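Local coordinates for protein response regulator (PDB 3N0R) that probably acts in two-component signalling as an anti-anti-sigma stress response regulator, its receiver domain controlling a sigma-like domain that would sequester an anti-sigma factor, at residues Tyr33-Leu41 against Arg117-Glu126; Tyr51-Leu59 against Leu76-Trp84. The protein carries 1 engineered substitution. All coordinates share one frame; numbering follows the deposited sequence. Where two conformers were deposited one is given.

Contact 1: residues Tyr33-Leu41 against Arg117-Glu126; sequences YIRRYARAL and RQAFLLTALE
The Tyr37 ring takes Leu122 CD2 over one face, as a CH-pi contact 4.0 Å from the ring centroid and somewhat off its normal, while Leu121 CB and the carbonyl oxygen of Gln118 lie at its edge. The Arg36 guanidinium has Leu125 O over one face and presents its edge to the carboxylate of Glu126; the opposite face has Tyr33 CD1, from the same helix, over its rim. The bond from Arg36 NE to Glu126 OE2 is 3.1 Å long and nearly straight at 160°. It meets the syn side of that oxygen, though the guanidinium and carboxylate planes are turned 52° apart, and the second leg, NH2 to OE1 at 3.4 Å, is weak. In Glu126 the first torsion sets CG obliquely near the Tyr37 ring, 3.8 Å from CD1, and the bend at chi2 then turns the carboxylate toward Arg36. Its OE1 also forms a salt bridge with Arg73 and hydrogen-bonds to Tyr77 OH, so two positive charges probably favour the ionised acid in this buried setting. Farther along, apolar packing takes over: Ala40 CB rests on Leu125 CD2 at 3.7 Å, and Leu41 CD1 meets Leu121 CD1 at 3.8 Å. With CG of Tyr37 anti to the backbone N (chi1 173°), the ring extends to Gln118 and Leu122, and its OH hydrogen-bonds to His81. The case illustrates a buried helix pair in the sigma-like part of the protein that joins a salt bridge at one end to leucine packing at the other. The two helices run roughly antiparallel, with helix 72-84 packed against both and helices 130-137 and 141-156 packed against 117-125.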
# COMPACT_ATOMS: atom_id res chain seq x y z
N TYR A 33 -0.97 10.03 1.28
CA TYR A 33 -0.81 9.02 0.25
C TYR A 33 0.59 8.44 0.16
O TYR A 33 0.76 7.25 -0.14
CB TYR A 33 -1.37 9.52 -1.08
CG TYR A 33 -2.80 9.95 -0.88
CD1 TYR A 33 -3.79 9.01 -0.69
CD2 TYR A 33 -3.13 11.29 -0.79
CE1 TYR A 33 -5.11 9.39 -0.47
CE2 TYR A 33 -4.43 11.69 -0.57
CZ TYR A 33 -5.42 10.74 -0.41
OH TYR A 33 -6.72 11.13 -0.19
N ILE A 34 1.61 9.25 0.46
CA ILE A 34 2.94 8.68 0.54
C ILE A 34 3.07 7.77 1.77
O ILE A 34 3.80 6.79 1.72
CB ILE A 34 4.09 9.71 0.41
CG1 ILE A 34 5.40 8.98 0.13
CG2 ILE A 34 4.18 10.60 1.64
CD1 ILE A 34 6.53 9.89 -0.27
N ARG A 35 2.32 8.03 2.84
CA ARG A 35 2.23 7.05 3.92
C ARG A 35 1.62 5.74 3.43
O ARG A 35 2.11 4.67 3.76
CB ARG A 35 1.46 7.58 5.14
CG ARG A 35 2.14 8.76 5.84
CD ARG A 35 1.40 9.18 7.12
NE ARG A 35 1.96 10.44 7.59
CZ ARG A 35 1.40 11.64 7.45
NH1 ARG A 35 0.19 11.77 6.93
NH2 ARG A 35 2.06 12.72 7.85
N ARG A 36 0.56 5.81 2.61
CA ARG A 36 -0.03 4.61 2.05
C ARG A 36 1.02 3.80 1.27
O ARG A 36 1.16 2.58 1.44
CB ARG A 36 -1.22 4.95 1.15
CG ARG A 36 -1.82 3.73 0.46
CD ARG A 36 -2.99 4.11 -0.41
NE ARG A 36 -2.58 5.02 -1.47
CZ ARG A 36 -3.42 5.80 -2.14
NH1 ARG A 36 -4.72 5.77 -1.84
NH2 ARG A 36 -2.97 6.61 -3.08
N TYR A 37 1.76 4.50 0.41
CA TYR A 37 2.83 3.87 -0.36
C TYR A 37 3.86 3.21 0.56
O TYR A 37 4.23 2.05 0.37
CB TYR A 37 3.50 4.94 -1.23
CG TYR A 37 4.75 4.49 -1.98
CD1 TYR A 37 4.68 3.58 -3.03
CD2 TYR A 37 5.99 5.02 -1.65
CE1 TYR A 37 5.81 3.21 -3.72
CE2 TYR A 37 7.13 4.64 -2.34
CZ TYR A 37 7.04 3.74 -3.38
OH TYR A 37 8.15 3.37 -4.09
N ALA A 38 4.36 3.97 1.54
CA ALA A 38 5.44 3.50 2.38
C ALA A 38 5.01 2.30 3.23
O ALA A 38 5.80 1.37 3.44
CB ALA A 38 5.96 4.63 3.26
N ARG A 39 3.78 2.34 3.73
CA ARG A 39 3.25 1.20 4.47
C ARG A 39 3.13 -0.03 3.59
O ARG A 39 3.48 -1.13 4.01
CB ARG A 39 1.87 1.53 5.05
CG ARG A 39 1.87 2.60 6.12
CD ARG A 39 0.47 2.82 6.65
NE ARG A 39 0.39 4.05 7.43
CZ ARG A 39 -0.74 4.56 7.90
NH1 ARG A 39 -1.90 3.92 7.74
NH2 ARG A 39 -0.70 5.72 8.53
N ALA A 40 2.61 0.13 2.37
CA ALA A 40 2.45 -1.01 1.48
C ALA A 40 3.79 -1.59 1.04
O ALA A 40 3.93 -2.80 0.86
CB ALA A 40 1.61 -0.63 0.26
N LEU A 41 4.77 -0.71 0.84
CA LEU A 41 6.08 -1.13 0.37
C LEU A 41 6.88 -1.85 1.47
O LEU A 41 7.58 -2.82 1.21
CB LEU A 41 6.84 0.10 -0.14
CG LEU A 41 8.21 -0.19 -0.76
CD1 LEU A 41 8.08 -0.88 -2.11
CD2 LEU A 41 8.99 1.12 -0.90
N ARG A 117 9.43 -3.74 -7.46
CA ARG A 117 8.22 -3.58 -6.66
C ARG A 117 7.89 -2.11 -6.42
O ARG A 117 6.71 -1.73 -6.42
CB ARG A 117 8.36 -4.32 -5.33
CG ARG A 117 7.04 -4.51 -4.62
CD ARG A 117 6.03 -5.33 -5.42
NE ARG A 117 6.54 -6.65 -5.80
CZ ARG A 117 6.13 -7.81 -5.28
NH1 ARG A 117 5.20 -7.84 -4.34
NH2 ARG A 117 6.66 -8.95 -5.72
N GLN A 118 8.91 -1.28 -6.25
CA GLN A 118 8.71 0.15 -6.16
C GLN A 118 8.02 0.66 -7.42
O GLN A 118 7.04 1.40 -7.34
CB GLN A 118 10.04 0.87 -5.97
CG GLN A 118 10.77 0.50 -4.70
CD GLN A 118 12.22 0.93 -4.75
OE1 GLN A 118 12.54 1.96 -5.33
NE2 GLN A 118 13.10 0.14 -4.15
N ALA A 119 8.53 0.29 -8.59
CA ALA A 119 7.97 0.76 -9.85
C ALA A 119 6.51 0.35 -9.99
O ALA A 119 5.65 1.13 -10.41
CB ALA A 119 8.78 0.24 -11.03
N PHE A 120 6.22 -0.90 -9.62
CA PHE A 120 4.86 -1.38 -9.68
C PHE A 120 3.94 -0.64 -8.71
O PHE A 120 2.84 -0.23 -9.08
CB PHE A 120 4.82 -2.88 -9.38
CG PHE A 120 3.46 -3.46 -9.49
CD1 PHE A 120 2.93 -3.79 -10.74
CD2 PHE A 120 2.67 -3.63 -8.37
CE1 PHE A 120 1.65 -4.29 -10.85
CE2 PHE A 120 1.40 -4.13 -8.47
CZ PHE A 120 0.89 -4.47 -9.72
N LEU A 121 4.37 -0.44 -7.47
CA LEU A 121 3.51 0.29 -6.55
C LEU A 121 3.33 1.76 -6.94
O LEU A 121 2.23 2.31 -6.79
CB LEU A 121 4.01 0.18 -5.11
CG LEU A 121 3.96 -1.22 -4.50
CD1 LEU A 121 4.38 -1.15 -3.04
CD2 LEU A 121 2.58 -1.86 -4.63
N LEU A 122 4.38 2.41 -7.44
CA LEU A 122 4.27 3.81 -7.83
C LEU A 122 3.20 3.99 -8.91
O LEU A 122 2.47 4.97 -8.90
CB LEU A 122 5.62 4.33 -8.34
CG LEU A 122 6.67 4.58 -7.26
CD1 LEU A 122 8.03 4.82 -7.88
CD2 LEU A 122 6.28 5.73 -6.33
N THR A 123 3.12 3.04 -9.83
CA THR A 123 2.16 3.13 -10.93
C THR A 123 0.80 2.56 -10.55
O THR A 123 -0.21 3.27 -10.59
CB THR A 123 2.72 2.49 -12.22
OG1 THR A 123 3.15 1.15 -11.97
CG2 THR A 123 3.89 3.33 -12.77
N ALA A 124 0.75 1.29 -10.13
CA ALA A 124 -0.52 0.63 -9.84
C ALA A 124 -1.21 1.11 -8.55
O ALA A 124 -2.42 1.27 -8.52
CB ALA A 124 -0.32 -0.89 -9.81
N LEU A 125 -0.45 1.30 -7.48
CA LEU A 125 -1.04 1.74 -6.22
C LEU A 125 -1.21 3.25 -6.16
O LEU A 125 -2.26 3.74 -5.76
CB LEU A 125 -0.21 1.24 -5.02
CG LEU A 125 -0.84 1.51 -3.65
CD1 LEU A 125 -2.11 0.70 -3.45
CD2 LEU A 125 0.17 1.20 -2.56
N GLU A 126 -0.18 3.98 -6.56
CA GLU A 126 -0.16 5.43 -6.38
C GLU A 126 -0.64 6.21 -7.59
O GLU A 126 -0.89 7.41 -7.49
CB GLU A 126 1.23 5.88 -5.94
CG GLU A 126 1.63 5.28 -4.59
CD GLU A 126 0.66 5.64 -3.49
OE1 GLU A 126 0.38 6.84 -3.34
OE2 GLU A 126 0.17 4.73 -2.76

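Contact 2: residues Tyr51-Leu59 against Leu76-Trp84; sequences YVRVALEAL and LYRVFHAIW
The carbonyl oxygen of Tyr51 is gripped by two donors, Trp84 NE1 at 3.0 Å and, within its own helix, the backbone N of Ala55, which come from opposite faces of the carbonyl plane. The indole bond is bent, with an N-H...O angle of 136°, and its donor is tilted out of the carbonyl plane; a helical carbonyl thus keeps its ordinary bond and takes a second across the interface. This is a steeply crossed helix pair of the sigma2-like region; the axes of the two segments are inclined at 109° and pass 9.7 Å apart at their closest. Beside the bond the aromatic rings pair face to face: the Tyr51 ring and the six-membered ring of Trp84 have centroids 3.8 Å apart, with planes only 12° from parallel. Tyr51 CB lies over the five-membered ring, so both rings of the indole have Tyr51 atoms over the same face, while Ile83 CG2 from its own helix lies toward the rim of the other. At the indole edge, Val54 CB meets Trp84 CZ2 at 3.7 Å. The bond and the stack together should restrict rotation of the indole. Phe80 brings its ring to the edge of the Tyr51 ring, with CE2 3.7 Å from Tyr51 CB, and onward to Val52 CG2; Trp84 CD1 lies over the centre of one Phe80 face. Phe80 also touches Ile34 and Ala38 of helix 31-42, which brings a third helix to this junction. At Ala55, whose side chain is a single methyl, the backbones come nearest, its CA 5.8 Å from Phe80 CA, and Ile83 CD1 settles on the Ala55 backbone. At the far end Leu59 and Val79 meet tip to tip, and Leu59 CD1 touches Leu76 CD1 at 3.8 Å.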
# COMPACT_ATOMS: atom_id res chain seq x y z
N TYR A 51 9.31 6.59 8.04
CA TYR A 51 10.13 6.98 6.91
C TYR A 51 9.58 8.28 6.29
O TYR A 51 10.35 9.16 5.88
CB TYR A 51 10.20 5.87 5.86
CG TYR A 51 11.00 4.64 6.26
CD1 TYR A 51 11.62 4.54 7.51
CD2 TYR A 51 11.15 3.58 5.37
CE1 TYR A 51 12.35 3.41 7.85
CE2 TYR A 51 11.87 2.46 5.71
CZ TYR A 51 12.48 2.38 6.95
OH TYR A 51 13.20 1.26 7.29
N VAL A 52 8.25 8.39 6.23
CA VAL A 52 7.65 9.60 5.71
C VAL A 52 7.93 10.80 6.63
O VAL A 52 8.26 11.90 6.16
CB VAL A 52 6.13 9.43 5.50
CG1 VAL A 52 5.47 10.78 5.21
CG2 VAL A 52 5.88 8.44 4.39
N ARG A 53 7.81 10.61 7.94
CA ARG A 53 8.06 11.70 8.88
C ARG A 53 9.48 12.24 8.75
O ARG A 53 9.70 13.46 8.77
CB ARG A 53 7.78 11.24 10.32
CG ARG A 53 7.80 12.37 11.33
CD ARG A 53 7.37 11.88 12.71
NE ARG A 53 8.28 10.87 13.25
CZ ARG A 53 9.39 11.16 13.92
NH1 ARG A 53 9.74 12.43 14.12
NH2 ARG A 53 10.16 10.19 14.39
N VAL A 54 10.45 11.34 8.59
CA VAL A 54 11.84 11.75 8.42
C VAL A 54 12.00 12.59 7.15
O VAL A 54 12.67 13.63 7.17
CB VAL A 54 12.76 10.52 8.37
CG1 VAL A 54 14.16 10.92 7.87
CG2 VAL A 54 12.83 9.86 9.76
N ALA A 55 11.40 12.15 6.04
CA ALA A 55 11.49 12.92 4.80
C ALA A 55 10.86 14.31 4.95
O ALA A 55 11.41 15.32 4.50
CB ALA A 55 10.82 12.15 3.66
N LEU A 56 9.69 14.36 5.59
CA LEU A 56 9.01 15.64 5.83
C LEU A 56 9.88 16.59 6.64
O LEU A 56 10.04 17.76 6.28
CB LEU A 56 7.68 15.40 6.55
CG LEU A 56 6.93 16.66 7.02
CD1 LEU A 56 6.59 17.56 5.84
CD2 LEU A 56 5.69 16.27 7.80
N GLU A 57 10.44 16.09 7.74
CA GLU A 57 11.25 16.94 8.60
C GLU A 57 12.51 17.44 7.89
O GLU A 57 12.93 18.59 8.08
CB GLU A 57 11.61 16.23 9.91
CG GLU A 57 10.41 15.89 10.78
CD GLU A 57 9.94 17.03 11.66
OE1 GLU A 57 10.50 18.14 11.58
OE2 GLU A 57 9.00 16.79 12.45
N ALA A 58 13.11 16.58 7.06
CA ALA A 58 14.31 16.96 6.32
C ALA A 58 14.01 18.08 5.34
O ALA A 58 14.78 19.03 5.20
CB ALA A 58 14.88 15.75 5.60
N LEU A 59 12.88 17.97 4.65
CA LEU A 59 12.47 19.03 3.73
C LEU A 59 12.19 20.32 4.47
O LEU A 59 12.62 21.40 4.06
CB LEU A 59 11.24 18.59 2.94
CG LEU A 59 11.56 17.62 1.80
CD1 LEU A 59 10.31 16.88 1.31
CD2 LEU A 59 12.22 18.37 0.64
N LEU A 76 8.27 15.09 -4.02
CA LEU A 76 8.25 14.53 -2.67
C LEU A 76 8.64 13.05 -2.70
O LEU A 76 9.44 12.60 -1.88
CB LEU A 76 6.86 14.69 -2.06
CG LEU A 76 6.60 13.96 -0.74
CD1 LEU A 76 7.58 14.39 0.34
CD2 LEU A 76 5.15 14.17 -0.29
N TYR A 77 8.06 12.29 -3.63
CA TYR A 77 8.42 10.88 -3.73
C TYR A 77 9.89 10.71 -4.11
O TYR A 77 10.56 9.79 -3.64
CB TYR A 77 7.49 10.13 -4.69
CG TYR A 77 6.13 9.74 -4.13
CD1 TYR A 77 5.15 10.71 -3.92
CD2 TYR A 77 5.80 8.41 -3.87
CE1 TYR A 77 3.90 10.37 -3.44
CE2 TYR A 77 4.53 8.07 -3.39
CZ TYR A 77 3.59 9.05 -3.19
OH TYR A 77 2.32 8.73 -2.72
N ARG A 78 10.40 11.58 -4.99
CA ARG A 78 11.81 11.52 -5.34
C ARG A 78 12.70 11.70 -4.10
O ARG A 78 13.68 10.97 -3.91
CB ARG A 78 12.12 12.56 -6.41
CG ARG A 78 13.57 12.59 -6.85
CD ARG A 78 13.75 13.59 -7.99
NE ARG A 78 15.13 13.63 -8.46
CZ ARG A 78 15.60 14.48 -9.36
NH1 ARG A 78 14.79 15.38 -9.91
NH2 ARG A 78 16.87 14.44 -9.72
N VAL A 79 12.37 12.68 -3.26
CA VAL A 79 13.11 12.89 -2.02
C VAL A 79 13.03 11.65 -1.12
O VAL A 79 14.04 11.21 -0.56
CB VAL A 79 12.60 14.16 -1.29
CG1 VAL A 79 13.03 14.16 0.16
CG2 VAL A 79 13.10 15.40 -2.03
N PHE A 80 11.83 11.09 -0.97
CA PHE A 80 11.66 9.88 -0.18
C PHE A 80 12.58 8.76 -0.68
O PHE A 80 13.23 8.08 0.10
CB PHE A 80 10.20 9.44 -0.25
CG PHE A 80 9.88 8.23 0.59
CD1 PHE A 80 10.08 6.95 0.08
CD2 PHE A 80 9.40 8.37 1.88
CE1 PHE A 80 9.78 5.84 0.84
CE2 PHE A 80 9.09 7.25 2.65
CZ PHE A 80 9.30 5.99 2.14
N HIS A 81 12.65 8.60 -2.00
CA HIS A 81 13.51 7.59 -2.59
C HIS A 81 15.00 7.86 -2.40
O HIS A 81 15.79 6.94 -2.21
CB HIS A 81 13.17 7.42 -4.07
CG HIS A 81 12.03 6.49 -4.31
ND1 HIS A 81 12.20 5.29 -4.97
CD2 HIS A 81 10.73 6.54 -3.94
CE1 HIS A 81 11.05 4.65 -5.01
NE2 HIS A 81 10.14 5.37 -4.38
N ALA A 82 15.40 9.13 -2.47
CA ALA A 82 16.80 9.50 -2.21
C ALA A 82 17.21 9.13 -0.78
O ALA A 82 18.31 8.62 -0.55
CB ALA A 82 17.01 11.00 -2.45
N ILE A 83 16.32 9.39 0.17
CA ILE A 83 16.62 9.11 1.57
C ILE A 83 16.64 7.61 1.86
O ILE A 83 17.57 7.12 2.49
CB ILE A 83 15.63 9.81 2.52
CG1 ILE A 83 15.77 11.33 2.39
CG2 ILE A 83 15.85 9.37 3.95
CD1 ILE A 83 14.66 12.13 3.08
N TRP A 84 15.63 6.88 1.37
CA TRP A 84 15.38 5.52 1.84
C TRP A 84 15.70 4.39 0.87
O TRP A 84 15.95 3.27 1.31
CB TRP A 84 13.92 5.36 2.32
CG TRP A 84 13.59 6.23 3.49
CD1 TRP A 84 12.81 7.36 3.49
CD2 TRP A 84 14.06 6.06 4.83
NE1 TRP A 84 12.77 7.90 4.75
CE2 TRP A 84 13.53 7.12 5.59
CE3 TRP A 84 14.87 5.11 5.45
CZ2 TRP A 84 13.80 7.25 6.96
CZ3 TRP A 84 15.14 5.25 6.80
CH2 TRP A 84 14.61 6.31 7.54

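In the fold
After the short helix 23-27 the chain enters helix 31-42, the first side of contact 1, and, after a brief turn, helix 45-60. A linker leads to helix 72-84, where contact 2 closes a short loop. Only later does helix 115-125 come back to helix 31-42, closing the longer loop of contact 1, inside which contact 2 is nested. The two centres lie about 14 Å apart, yet helix 72-84 bridges them: Tyr77 and His81 face contact 1 from the side turned away from helix 45-60. Contact 2 joins two helices within the sigma2-like region, and contact 1 ties that region to the later sigma-like helices, ahead of the receiver domain and its parallel sheet.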